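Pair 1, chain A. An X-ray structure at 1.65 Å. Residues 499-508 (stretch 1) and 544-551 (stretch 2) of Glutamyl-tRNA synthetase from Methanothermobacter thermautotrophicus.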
# COMPACT_ATOMS: atom_id res chain seq x y z
N ALA A 499 -8.02 -31.22 -19.42
CA ALA A 499 -7.78 -30.44 -18.22
C ALA A 499 -6.30 -30.07 -18.07
O ALA A 499 -5.42 -30.88 -18.40
CB ALA A 499 -8.24 -31.23 -17.00
N LEU A 500 -6.05 -28.87 -17.57
CA LEU A 500 -4.70 -28.37 -17.35
C LEU A 500 -4.41 -28.20 -15.87
O LEU A 500 -5.28 -27.79 -15.11
CB LEU A 500 -4.54 -27.01 -18.02
CG LEU A 500 -4.78 -26.97 -19.52
CD1 LEU A 500 -4.75 -25.51 -20.01
CD2 LEU A 500 -3.72 -27.78 -20.21
N GLU A 501 -3.19 -28.49 -15.46
CA GLU A 501 -2.82 -28.26 -14.07
C GLU A 501 -2.76 -26.76 -13.79
O GLU A 501 -2.25 -25.99 -14.60
CB GLU A 501 -1.47 -28.91 -13.75
CG GLU A 501 -1.46 -30.41 -13.92
CD GLU A 501 -2.39 -31.11 -12.95
OE1 GLU A 501 -3.17 -31.98 -13.39
OE2 GLU A 501 -2.35 -30.77 -11.74
N ALA A 502 -3.28 -26.36 -12.64
CA ALA A 502 -3.17 -24.98 -12.20
C ALA A 502 -3.13 -24.90 -10.69
O ALA A 502 -3.52 -25.83 -9.99
CB ALA A 502 -4.35 -24.15 -12.73
N GLU A 503 -2.64 -23.78 -10.18
CA GLU A 503 -2.73 -23.52 -8.76
C GLU A 503 -3.00 -22.05 -8.54
O GLU A 503 -2.73 -21.22 -9.40
CB GLU A 503 -1.46 -23.95 -8.04
CG GLU A 503 -0.20 -23.25 -8.47
CD GLU A 503 1.03 -23.89 -7.88
OE1 GLU A 503 1.26 -25.09 -8.14
OE2 GLU A 503 1.77 -23.20 -7.14
N VAL A 504 -3.57 -21.77 -7.38
CA VAL A 504 -3.90 -20.41 -7.00
C VAL A 504 -3.29 -20.15 -5.64
O VAL A 504 -3.48 -20.93 -4.70
CB VAL A 504 -5.42 -20.21 -6.93
CG1 VAL A 504 -5.75 -18.77 -6.55
CG2 VAL A 504 -6.06 -20.58 -8.28
N ILE A 505 -2.52 -19.07 -5.54
CA ILE A 505 -1.96 -18.66 -4.25
C ILE A 505 -2.95 -17.75 -3.57
O ILE A 505 -3.34 -16.72 -4.12
CB ILE A 505 -0.62 -17.96 -4.40
CG1 ILE A 505 0.33 -18.82 -5.23
CG2 ILE A 505 -0.04 -17.63 -3.02
CD1 ILE A 505 0.51 -20.23 -4.70
N MET A 506 -3.38 -18.13 -2.36
CA MET A 506 -4.43 -17.41 -1.66
C MET A 506 -3.84 -16.27 -0.83
O MET A 506 -2.61 -16.18 -0.69
CB MET A 506 -5.27 -18.36 -0.79
CG MET A 506 -5.83 -19.58 -1.52
SD MET A 506 -6.91 -19.13 -2.91
CE MET A 506 -8.34 -18.49 -2.08
N PRO A 507 -4.69 -15.38 -0.31
CA PRO A 507 -4.14 -14.20 0.34
C PRO A 507 -3.33 -14.51 1.61
O PRO A 507 -2.60 -13.63 2.07
CB PRO A 507 -5.38 -13.36 0.65
CG PRO A 507 -6.37 -13.78 -0.40
CD PRO A 507 -6.14 -15.27 -0.52
N ASP A 508 -3.45 -15.72 2.15
CA ASP A 508 -2.59 -16.14 3.27
C ASP A 508 -1.36 -16.91 2.78
O ASP A 508 -0.65 -17.55 3.57
CB ASP A 508 -3.38 -16.97 4.28
CG ASP A 508 -3.86 -18.29 3.71
OD1 ASP A 508 -3.62 -18.55 2.52
OD2 ASP A 508 -4.47 -19.07 4.48
N PRO A 544 4.04 -24.61 -18.47
CA PRO A 544 3.23 -25.67 -17.88
C PRO A 544 2.99 -25.42 -16.39
O PRO A 544 3.91 -25.07 -15.66
CB PRO A 544 4.10 -26.92 -18.06
CG PRO A 544 5.10 -26.57 -19.11
CD PRO A 544 5.34 -25.10 -18.95
N GLY A 545 1.74 -25.57 -15.97
CA GLY A 545 1.40 -25.34 -14.58
C GLY A 545 1.18 -23.86 -14.33
O GLY A 545 2.04 -23.18 -13.77
N MET A 546 0.03 -23.36 -14.74
CA MET A 546 -0.35 -21.98 -14.48
C MET A 546 -0.43 -21.68 -12.98
O MET A 546 -0.95 -22.47 -12.20
CB MET A 546 -1.70 -21.69 -15.13
CG MET A 546 -1.63 -21.47 -16.61
SD MET A 546 -3.31 -21.43 -17.28
CE MET A 546 -3.47 -23.09 -17.90
N VAL A 547 0.09 -20.53 -12.59
CA VAL A 547 -0.05 -20.08 -11.21
C VAL A 547 -0.78 -18.74 -11.17
O VAL A 547 -0.32 -17.77 -11.76
CB VAL A 547 1.32 -19.93 -10.54
CG1 VAL A 547 1.15 -19.48 -9.11
CG2 VAL A 547 2.07 -21.27 -10.61
N PHE A 548 -1.91 -18.70 -10.47
CA PHE A 548 -2.68 -17.48 -10.28
C PHE A 548 -2.51 -16.99 -8.86
O PHE A 548 -2.29 -17.79 -7.95
CB PHE A 548 -4.18 -17.75 -10.47
CG PHE A 548 -4.56 -18.19 -11.85
CD1 PHE A 548 -4.53 -19.53 -12.20
CD2 PHE A 548 -4.98 -17.27 -12.80
CE1 PHE A 548 -4.89 -19.95 -13.47
CE2 PHE A 548 -5.34 -17.67 -14.08
CZ PHE A 548 -5.30 -19.02 -14.42
N TYR A 549 -2.65 -15.68 -8.68
CA TYR A 549 -2.78 -15.07 -7.35
C TYR A 549 -4.21 -14.58 -7.13
O TYR A 549 -4.74 -13.80 -7.91
CB TYR A 549 -1.74 -13.94 -7.17
CG TYR A 549 -0.41 -14.47 -6.69
CD1 TYR A 549 0.09 -14.10 -5.44
CD2 TYR A 549 0.31 -15.37 -7.45
CE1 TYR A 549 1.30 -14.61 -4.99
CE2 TYR A 549 1.52 -15.88 -7.01
CZ TYR A 549 2.00 -15.50 -5.77
OH TYR A 549 3.20 -16.02 -5.32
N TYR A 550 -4.82 -15.04 -6.04
CA TYR A 550 -6.22 -14.74 -5.72
C TYR A 550 -6.45 -13.30 -5.30
O TYR A 550 -5.75 -12.76 -4.44
CB TYR A 550 -6.68 -15.67 -4.60
CG TYR A 550 -8.17 -15.76 -4.38
CD1 TYR A 550 -8.95 -16.64 -5.14
CD2 TYR A 550 -8.81 -15.01 -3.39
CE1 TYR A 550 -10.31 -16.75 -4.93
CE2 TYR A 550 -10.18 -15.13 -3.17
CZ TYR A 550 -10.92 -16.00 -3.95
OH TYR A 550 -12.28 -16.13 -3.75
N ALA A 551 -7.45 -12.67 -5.91
CA ALA A 551 -7.85 -11.33 -5.49
C ALA A 551 -8.95 -11.42 -4.44
O ALA A 551 -8.72 -11.13 -3.26
CB ALA A 551 -8.31 -10.50 -6.68
O HOH W 1 -1.03 -26.09 -17.29
O HOH W 2 -3.59 -13.93 -3.00

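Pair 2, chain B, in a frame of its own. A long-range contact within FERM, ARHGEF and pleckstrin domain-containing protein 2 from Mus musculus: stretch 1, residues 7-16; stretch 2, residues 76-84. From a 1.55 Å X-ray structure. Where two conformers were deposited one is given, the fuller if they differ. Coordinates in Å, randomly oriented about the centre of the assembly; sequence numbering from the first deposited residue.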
# COMPACT_ATOMS: atom_id res chain seq x y z
N HIS B 7 -1.37 18.33 24.01
CA HIS B 7 -1.40 17.28 22.99
C HIS B 7 -1.93 17.83 21.67
O HIS B 7 -2.75 18.75 21.66
CB HIS B 7 -2.29 16.12 23.44
CG HIS B 7 -1.69 15.26 24.51
ND1 HIS B 7 -1.02 15.77 25.60
CD2 HIS B 7 -1.69 13.91 24.67
CE1 HIS B 7 -0.61 14.78 26.37
NE2 HIS B 7 -1.02 13.64 25.84
N MET B 8 -1.47 17.27 20.56
CA MET B 8 -2.06 17.56 19.26
C MET B 8 -3.13 16.51 18.93
O MET B 8 -3.02 15.35 19.34
CB MET B 8 -0.99 17.60 18.16
CG MET B 8 -0.15 16.34 18.02
SD MET B 8 1.19 16.51 16.81
CE MET B 8 0.27 16.82 15.29
N ARG B 9 -4.17 16.94 18.22
CA ARG B 9 -5.27 16.07 17.83
C ARG B 9 -4.95 15.53 16.45
O ARG B 9 -4.75 16.29 15.51
CB ARG B 9 -6.58 16.86 17.77
CG ARG B 9 -7.79 16.03 17.33
CD ARG B 9 -8.08 14.94 18.33
NE ARG B 9 -9.41 15.04 18.93
CZ ARG B 9 -9.71 15.77 20.00
NH1 ARG B 9 -8.77 16.48 20.60
NH2 ARG B 9 -10.96 15.78 20.46
N ILE B 10 -4.87 14.21 16.33
CA ILE B 10 -4.54 13.62 15.05
C ILE B 10 -5.72 12.78 14.57
O ILE B 10 -6.22 11.95 15.30
CB ILE B 10 -3.27 12.76 15.17
CG1 ILE B 10 -2.10 13.64 15.62
CG2 ILE B 10 -2.95 12.09 13.84
CD1 ILE B 10 -0.80 12.91 15.78
N ARG B 11 -6.18 13.03 13.34
CA ARG B 11 -7.25 12.22 12.76
C ARG B 11 -6.64 11.04 12.02
O ARG B 11 -5.77 11.22 11.17
CB ARG B 11 -8.09 13.06 11.81
CG ARG B 11 -8.83 14.22 12.49
CD ARG B 11 -9.61 15.08 11.50
NE ARG B 11 -10.69 14.34 10.84
CZ ARG B 11 -11.83 13.99 11.42
NH1 ARG B 11 -12.05 14.30 12.70
NH2 ARG B 11 -12.75 13.33 10.74
N VAL B 12 -7.08 9.83 12.36
CA VAL B 12 -6.57 8.65 11.67
C VAL B 12 -7.68 8.01 10.87
O VAL B 12 -8.66 7.53 11.43
CB VAL B 12 -5.92 7.63 12.63
CG1 VAL B 12 -5.52 6.36 11.87
CG2 VAL B 12 -4.70 8.25 13.29
N LYS B 13 -7.54 8.05 9.55
CA LYS B 13 -8.53 7.44 8.67
C LYS B 13 -8.21 5.96 8.56
O LYS B 13 -7.13 5.59 8.12
CB LYS B 13 -8.52 8.10 7.29
CG LYS B 13 -9.62 7.60 6.35
CD LYS B 13 -9.61 8.36 5.03
CE LYS B 13 -10.87 8.05 4.21
NZ LYS B 13 -12.11 8.51 4.90
N LEU B 14 -9.16 5.12 8.97
CA LEU B 14 -8.95 3.67 9.02
C LEU B 14 -9.30 3.05 7.67
O LEU B 14 -9.76 3.75 6.78
CB LEU B 14 -9.79 3.08 10.15
CG LEU B 14 -9.42 3.65 11.53
CD1 LEU B 14 -10.37 3.17 12.61
CD2 LEU B 14 -7.98 3.30 11.89
N LEU B 15 -9.05 1.75 7.52
CA LEU B 15 -9.21 1.10 6.22
C LEU B 15 -10.68 0.93 5.80
O LEU B 15 -10.99 0.79 4.62
CB LEU B 15 -8.47 -0.24 6.19
CG LEU B 15 -7.00 -0.14 5.76
CD1 LEU B 15 -6.24 -1.41 6.11
CD2 LEU B 15 -6.92 0.16 4.26
N ASP B 16 -11.58 0.97 6.78
CA ASP B 16 -13.02 0.96 6.48
C ASP B 16 -13.58 2.38 6.27
O ASP B 16 -14.80 2.57 6.13
CB ASP B 16 -13.79 0.21 7.57
CG ASP B 16 -13.63 0.85 8.94
OD1 ASP B 16 -14.05 0.23 9.95
OD2 ASP B 16 -13.10 1.96 9.01
N PRO B 76 -0.01 21.21 13.63
CA PRO B 76 -0.43 21.02 15.03
C PRO B 76 -1.94 20.97 15.18
O PRO B 76 -2.46 20.27 16.06
CB PRO B 76 0.13 22.26 15.74
CG PRO B 76 0.46 23.23 14.64
CD PRO B 76 0.88 22.38 13.49
N LYS B 77 -2.65 21.70 14.33
CA LYS B 77 -4.09 21.86 14.47
C LYS B 77 -4.89 20.70 13.85
O LYS B 77 -5.92 20.29 14.39
CB LYS B 77 -4.55 23.20 13.88
CG LYS B 77 -3.98 24.44 14.59
CD LYS B 77 -4.64 24.69 15.94
CE LYS B 77 -4.22 26.03 16.54
NZ LYS B 77 -2.79 26.08 16.94
N ASN B 78 -4.41 20.18 12.72
CA ASN B 78 -5.15 19.11 12.04
C ASN B 78 -4.28 18.17 11.22
O ASN B 78 -4.33 18.14 9.99
CB ASN B 78 -6.27 19.68 11.19
CG ASN B 78 -5.86 20.92 10.46
OD1 ASN B 78 -4.97 20.88 9.61
ND2 ASN B 78 -6.48 22.04 10.80
N ALA B 79 -3.47 17.40 11.92
CA ALA B 79 -2.76 16.31 11.30
C ALA B 79 -3.76 15.22 10.91
O ALA B 79 -4.64 14.86 11.70
CB ALA B 79 -1.73 15.77 12.27
N VAL B 80 -3.64 14.72 9.69
CA VAL B 80 -4.44 13.59 9.24
C VAL B 80 -3.52 12.52 8.68
O VAL B 80 -2.64 12.82 7.89
CB VAL B 80 -5.43 13.99 8.14
CG1 VAL B 80 -6.26 12.78 7.72
CG2 VAL B 80 -6.34 15.11 8.62
N LEU B 81 -3.74 11.28 9.10
CA LEU B 81 -2.95 10.16 8.60
C LEU B 81 -3.93 9.06 8.29
O LEU B 81 -5.05 9.08 8.78
CB LEU B 81 -1.97 9.67 9.66
CG LEU B 81 -0.82 10.64 9.93
CD1 LEU B 81 -1.17 11.52 11.11
CD2 LEU B 81 0.45 9.87 10.21
N ARG B 82 -3.52 8.08 7.48
CA ARG B 82 -4.39 6.95 7.22
C ARG B 82 -3.67 5.63 7.41
O ARG B 82 -2.47 5.51 7.16
CB ARG B 82 -5.05 7.02 5.84
CG ARG B 82 -4.15 6.67 4.68
CD ARG B 82 -4.94 6.82 3.38
NE ARG B 82 -4.20 6.40 2.21
CZ ARG B 82 -4.72 6.37 0.99
NH1 ARG B 82 -3.99 5.96 -0.04
NH2 ARG B 82 -5.99 6.74 0.80
N LEU B 83 -4.42 4.63 7.86
CA LEU B 83 -3.92 3.27 8.00
C LEU B 83 -3.72 2.66 6.63
O LEU B 83 -4.57 2.84 5.74
CB LEU B 83 -4.97 2.43 8.74
CG LEU B 83 -4.63 0.95 8.90
CD1 LEU B 83 -3.40 0.78 9.73
CD2 LEU B 83 -5.84 0.26 9.54
N ALA B 84 -2.61 1.94 6.45
CA ALA B 84 -2.35 1.27 5.19
C ALA B 84 -1.44 0.08 5.40
O ALA B 84 -0.63 0.07 6.33
CB ALA B 84 -1.69 2.24 4.19
O HOH W 3 -4.59 19.86 17.72
O HOH W 4 -3.09 17.91 14.54

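The sharpest difference between these two strand pairs lies where Tyr549(A) of pair 1 matches Arg82(B) of pair 2. In pair 1 the partner strand offers Ile505(A), whose CB sits 3.8 Å from the centroid of the Tyr549(A) ring and almost on the ring normal, a CH-pi contact over the face; CG1 of Ile505(A) lies 3.6 Å from CE2 of Tyr549(A). In pair 2 the equivalent bridge joins Lys13(B) to Arg82(B). Two like-charged residues here meet only through the bases of their side chains, CB of Lys13(B) to CB of Arg82(B) at 3.9 Å, while both ends lead away and the guanidinium group of Arg82(B) is hydrogen-bonded elsewhere in the structure.

Such divergence is possible because the backbone carries the arrangement. Each pair consists of two parallel strands, inclined at 33° in pair 1 and 28° in pair 2, and 14 central residues superpose with an RMSD of 0.6 Å. The four central hydrogen bonds correspond one for one. Glu503(A) N donates to Met546(A) O at 2.9 Å, as Arg11(B) N does to Ala79(B) O at 2.9 Å; Tyr550(A) N reaches Ile505(A) O at 2.9 Å, as Leu83(B) N reaches Lys13(B) O at 2.9 Å. Between them, Glu503(A) and Ile505(A) embrace Phe548(A), just as Arg11(B) and Lys13(B) embrace Leu81(B). None of this depends on side-chain identity.

Side chains then fill the matched sites in different ways. On the face bearing Ala502(A), Val504(A), Met546(A) and Phe548(A), bulk belongs mainly to the second strand: the small Ala502(A) CB lies 4.3 Å from Phe548(A) CE1, at the ring edge. Pair 2 shifts bulk to the first strand, since Ile10(B) matches Ala502(A) and Ala79(B) matches Met546(A). Ile10(B) CG2 approaches Leu81(B) CD1 to 3.3 Å, a tight contact, and its CG1 lies 4.0 Å from Ala79(B) CB. The neighbouring methionine also changes strands: Met546(A) CE meets Leu500(A) CD1 at 3.5 Å, whereas Met8(B) CE, from the position of Leu500(A), meets Ala79(B) CB at 3.8 Å.

At the far end, Tyr550(A) and Leu83(B) have the largest covered areas of their pairs. Met506(A) lays CE over the face of the Tyr550(A) ring, 3.6 Å from its centroid, and Pro507(A) CD comes within 3.9 Å of Tyr550(A) CD2. Pair 2 has no ring here; Leu15(B), matching Pro507(A), brings CD1 to 3.8 Å from Leu83(B) CD2.

Water helps at the start of both ladders. In pair 1 a water joins Glu501(A) O to Gly545(A) N, beside a weak hydrogen bond from Met546(A) N to Glu501(A) O at 3.5 Å. In pair 2 Arg9(B) O and Ala79(B) N stand 4.0 Å apart, and a water bridges them. The lesson is general: a shared ladder of main-chain hydrogen bonds fixes where side chains start, and their bulk may be distributed in more than one way.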